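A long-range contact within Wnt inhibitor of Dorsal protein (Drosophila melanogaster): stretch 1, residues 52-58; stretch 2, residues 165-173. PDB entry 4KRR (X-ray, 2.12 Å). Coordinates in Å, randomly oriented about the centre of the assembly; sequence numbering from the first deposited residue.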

# COMPACT_ATOMS: atom_id res chain seq x y z
N ASN A 52 13.89 4.82 10.03
CA ASN A 52 14.82 3.85 9.49
C ASN A 52 14.13 3.00 8.41
O ASN A 52 12.94 3.17 8.16
CB ASN A 52 15.44 2.97 10.59
CG ASN A 52 14.40 2.18 11.37
OD1 ASN A 52 13.45 1.63 10.81
ND2 ASN A 52 14.59 2.10 12.69
N ARG A 53 14.89 2.10 7.80
CA ARG A 53 14.39 1.31 6.68
C ARG A 53 13.15 0.48 7.04
O ARG A 53 12.24 0.32 6.23
CB ARG A 53 15.49 0.40 6.13
CG ARG A 53 15.23 -0.08 4.70
CD ARG A 53 16.19 -1.19 4.29
NE ARG A 53 17.58 -0.74 4.20
CZ ARG A 53 18.24 -0.57 3.06
NH1 ARG A 53 17.64 -0.82 1.91
NH2 ARG A 53 19.50 -0.16 3.08
N GLU A 54 13.11 -0.02 8.27
CA GLU A 54 11.96 -0.81 8.71
C GLU A 54 10.73 0.05 8.96
O GLU A 54 9.61 -0.38 8.72
CB GLU A 54 12.30 -1.66 9.94
CG GLU A 54 13.28 -2.79 9.66
CD GLU A 54 14.69 -2.29 9.41
OE1 GLU A 54 15.15 -1.44 10.20
OE2 GLU A 54 15.33 -2.72 8.43
N ASP A 55 10.94 1.27 9.46
CA ASP A 55 9.85 2.23 9.64
C ASP A 55 9.20 2.51 8.29
O ASP A 55 7.97 2.56 8.17
CB ASP A 55 10.37 3.56 10.21
CG ASP A 55 10.86 3.43 11.64
OD1 ASP A 55 10.16 2.80 12.46
OD2 ASP A 55 11.94 3.98 11.93
N VAL A 56 10.04 2.68 7.28
CA VAL A 56 9.60 2.95 5.92
C VAL A 56 8.78 1.80 5.34
O VAL A 56 7.73 2.03 4.74
CB VAL A 56 10.81 3.25 5.02
CG1 VAL A 56 10.40 3.28 3.55
CG2 VAL A 56 11.45 4.57 5.43
N TYR A 57 9.24 0.57 5.53
CA TYR A 57 8.51 -0.58 5.02
C TYR A 57 7.13 -0.71 5.66
O TYR A 57 6.13 -0.89 4.96
CB TYR A 57 9.28 -1.89 5.22
CG TYR A 57 8.43 -3.10 4.92
CD1 TYR A 57 8.25 -3.55 3.61
CD2 TYR A 57 7.77 -3.79 5.93
CE1 TYR A 57 7.46 -4.64 3.32
CE2 TYR A 57 6.97 -4.89 5.66
CZ TYR A 57 6.83 -5.31 4.35
OH TYR A 57 6.04 -6.40 4.08
N VAL A 58 7.08 -0.63 6.99
CA VAL A 58 5.84 -0.80 7.73
C VAL A 58 4.78 0.21 7.31
O VAL A 58 3.62 -0.14 7.08
CB VAL A 58 6.07 -0.73 9.25
CG1 VAL A 58 4.75 -0.75 10.00
CG2 VAL A 58 6.95 -1.90 9.70
N LEU A 165 6.99 -4.15 -2.74
CA LEU A 165 7.39 -3.27 -1.64
C LEU A 165 8.60 -3.83 -0.90
O LEU A 165 9.46 -3.07 -0.44
CB LEU A 165 6.23 -3.04 -0.67
CG LEU A 165 5.12 -2.11 -1.18
CD1 LEU A 165 3.96 -2.08 -0.20
CD2 LEU A 165 5.67 -0.70 -1.39
N LEU A 166 8.67 -5.15 -0.79
CA LEU A 166 9.83 -5.81 -0.20
C LEU A 166 11.08 -5.51 -1.03
O LEU A 166 12.15 -5.25 -0.48
CB LEU A 166 9.62 -7.33 -0.11
CG LEU A 166 10.77 -8.10 0.56
CD1 LEU A 166 11.00 -7.57 1.97
CD2 LEU A 166 10.49 -9.60 0.58
N GLN A 167 10.92 -5.54 -2.35
CA GLN A 167 12.01 -5.21 -3.26
C GLN A 167 12.44 -3.75 -3.09
O GLN A 167 13.63 -3.45 -3.00
CB GLN A 167 11.60 -5.48 -4.71
CG GLN A 167 12.72 -5.30 -5.73
CD GLN A 167 13.84 -6.31 -5.55
OE1 GLN A 167 13.59 -7.51 -5.45
NE2 GLN A 167 15.07 -5.82 -5.50
N MET A 168 11.46 -2.86 -3.05
CA MET A 168 11.73 -1.44 -2.85
C MET A 168 12.35 -1.18 -1.48
O MET A 168 13.19 -0.28 -1.33
CB MET A 168 10.45 -0.62 -3.03
CG MET A 168 10.21 -0.17 -4.46
SD MET A 168 8.63 0.67 -4.65
CE MET A 168 7.53 -0.74 -4.58
N TYR A 169 11.94 -1.96 -0.49
CA TYR A 169 12.57 -1.94 0.82
C TYR A 169 14.04 -2.32 0.72
O TYR A 169 14.90 -1.71 1.36
CB TYR A 169 11.82 -2.87 1.78
CG TYR A 169 12.59 -3.30 3.02
CD1 TYR A 169 12.60 -2.51 4.17
CD2 TYR A 169 13.27 -4.51 3.05
CE1 TYR A 169 13.29 -2.92 5.31
CE2 TYR A 169 13.97 -4.91 4.17
CZ TYR A 169 13.98 -4.12 5.30
OH TYR A 169 14.67 -4.54 6.41
N ASP A 170 14.34 -3.32 -0.11
CA ASP A 170 15.72 -3.78 -0.30
C ASP A 170 16.57 -2.72 -1.00
O ASP A 170 17.76 -2.58 -0.71
CB ASP A 170 15.76 -5.07 -1.12
CG ASP A 170 15.16 -6.26 -0.39
OD1 ASP A 170 15.07 -6.22 0.85
OD2 ASP A 170 14.78 -7.23 -1.07
N ASP A 171 15.95 -1.99 -1.93
CA ASP A 171 16.68 -1.03 -2.76
C ASP A 171 16.50 0.41 -2.29
O ASP A 171 16.75 1.35 -3.04
CB ASP A 171 16.24 -1.16 -4.21
CG ASP A 171 16.54 -2.53 -4.80
OD1 ASP A 171 17.57 -3.12 -4.42
OD2 ASP A 171 15.74 -3.00 -5.64
N ALA A 172 16.06 0.57 -1.04
CA ALA A 172 15.79 1.90 -0.49
C ALA A 172 17.04 2.76 -0.41
O ALA A 172 18.15 2.25 -0.21
CB ALA A 172 15.14 1.77 0.88
N ILE A 173 16.87 4.07 -0.56
CA ILE A 173 17.99 5.00 -0.53
C ILE A 173 18.07 5.71 0.82
O ILE A 173 17.08 6.25 1.31
CB ILE A 173 17.85 6.08 -1.62
CG1 ILE A 173 17.64 5.43 -2.98
CG2 ILE A 173 19.08 6.99 -1.63
CD1 ILE A 173 17.36 6.43 -4.09
O HOH W 1 19.98 -0.08 -0.41

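Two hydrogen bonds anchor this contact, and both involve Tyr-169. Tyr-169 OH donates to Glu-54 OE2 at 2.8 Å, pairing a phenol with a carboxylate on a buried residue. Tyr-169 O accepts from Arg-53 NH1 at 2.9 Å and 165°, close to linear. That second bond exploits the end of a helix: past Asp-170 the chain leaves helical geometry, no backbone N within the stretch bonds to Tyr-169 O, which is open to the arginine, and the long Arg-53 side chain reaches it. Water 1 extends the same site, donating to Ala-172 O at 3.0 Å and accepting a weak bond from Arg-53 NH1 at 3.4 Å.

The arginine also packs on its way there. Its CD lies over the face of the Tyr-169 ring, 3.9 Å from the centroid, so the aliphatic stem makes a CH-pi contact with the ring; the guanidinium is too distant for more than a weak cation-pi attraction. Tyr-57 turns its ring edge toward the Tyr-169 face, with planes at 70°, while Tyr-57 CB sits 3.5 Å from Tyr-169 CD1. Leu-165 CB, 4.5 Å from Tyr-57 CE1, extends the apolar packing.

The helices that carry these side chains run nearly antiparallel at 159°, their axes 10.0 Å apart at closest approach. Asn-52 caps the first helix, Asn-52 OD1 accepting from Asp-55 N at 2.9 Å.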